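Local coordinates for 2-dehydropantoate 2-reductase (Geobacter metallireducens, PDB 3HN2) that catalyses the NADPH-dependent reduction of 2-dehydropantoate (ketopantoate) to (R)-pantoate, a step in pantothenate biosynthesis, at the interface of chains A and B. Sequence-based numbering; all coordinates share one arbitrary frame. Chains: chain A/B, 2-dehydropantoate 2-reductase.

The interface of chains A and B. Residues chain A 247, 250-251, 253; chain B 142-143, 248.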
# COMPACT_ATOMS: atom_id res chain seq x y z
N GLU A 247 1.44 8.04 -2.47
CA GLU A 247 0.51 7.04 -3.02
C GLU A 247 0.66 5.66 -2.37
O GLU A 247 -0.32 4.93 -2.25
CB GLU A 247 0.68 6.92 -4.53
CG GLU A 247 0.17 8.12 -5.34
CD GLU A 247 0.44 7.99 -6.83
OE1 GLU A 247 0.26 8.99 -7.56
OE2 GLU A 247 0.83 6.89 -7.29
N ASP A 250 -1.06 5.44 0.98
CA ASP A 250 -2.50 5.54 0.74
C ASP A 250 -3.17 4.16 0.53
O ASP A 250 -4.40 4.06 0.52
CB ASP A 250 -2.75 6.43 -0.48
CG ASP A 250 -3.93 7.38 -0.28
OD1 ASP A 250 -3.91 8.47 -0.90
OD2 ASP A 250 -4.86 7.05 0.48
N ALA A 251 -2.35 3.12 0.36
CA ALA A 251 -2.83 1.75 0.20
C ALA A 251 -2.76 0.96 1.50
O ALA A 251 -2.92 -0.27 1.51
CB ALA A 251 -2.03 1.04 -0.89
N GLY A 253 -4.48 1.82 4.36
CA GLY A 253 -5.70 2.04 5.14
C GLY A 253 -5.40 2.68 6.49
O GLY A 253 -4.68 3.67 6.57
N GLY B 142 -10.13 1.98 2.59
CA GLY B 142 -8.88 2.59 2.16
C GLY B 142 -8.97 3.46 0.92
O GLY B 142 -9.89 3.31 0.11
N ALA B 143 -7.99 4.35 0.80
CA ALA B 143 -7.81 5.26 -0.35
C ALA B 143 -9.08 6.01 -0.76
O ALA B 143 -9.85 6.45 0.09
CB ALA B 143 -7.18 4.51 -1.53
N PHE B 248 3.56 -1.74 -4.25
CA PHE B 248 2.32 -1.06 -3.87
C PHE B 248 1.36 -2.01 -3.16
O PHE B 248 0.84 -1.68 -2.10
CB PHE B 248 1.68 -0.47 -5.14
CG PHE B 248 0.37 0.23 -4.91
CD1 PHE B 248 0.33 1.53 -4.41
CD2 PHE B 248 -0.84 -0.39 -5.24
CE1 PHE B 248 -0.88 2.19 -4.22
CE2 PHE B 248 -2.05 0.26 -5.06
CZ PHE B 248 -2.08 1.55 -4.55
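A:Ala251 meets the phenyl ring of B:Phe248 through its methyl group. The methyl stands above the ring plane, just outside the CE1–CZ border and not over the middle. A:Ala251 CB lies 3.7 Å from B:Phe248 CZ. This is the apolar centre of the patch. B:Phe248 comes from helix 241-249 of chain B. Its CG is anti to the backbone N (chi1 178°), which sends the ring across to chain A. The ring also meets the matching helix of that chain. Its CE1 carbon is 3.4 Å from A:Glu247 O, a backbone carbonyl oxygen. That oxygen lies beyond the rim of the ring and is slightly raised towards the side on which the methyl stands. The ring therefore meets a methyl above its border and a carbonyl oxygen beside its rim. An alanine in place of B:Phe248 would probably leave the A:Ala251 methyl without its aromatic partner and open a gap beside the A:Glu247 carbonyl.

Further out, at the polar rim, the loop after the helix of chain A meets the start of strand 143-150 of chain B. A:Asp250 touches B:Ala143 through both backbone and side chain. The carbonyl oxygen A:Asp250 O is 3.5 Å from the methyl carbon B:Ala143 CB. The carboxylate oxygen A:Asp250 OD2 lies 3.5 Å from B:Ala143 CA. The small side chain of B:Ala143 probably helps both oxygens to approach the residue. These are van der Waals contacts.

Beside this rim two glycines approach each other loosely. A:Gly253 CA and B:Gly142 CA are 4.4 Å apart, and the contact is slight.

The patch is small and is one part of a two-fold symmetric interface, so its twin forms with the chains exchanged. It joins a helix end and the following loop of one subunit to a helix and a strand start of the other. It may help hold a dimer together, although the structure alone does not show that this pairing is the biological one.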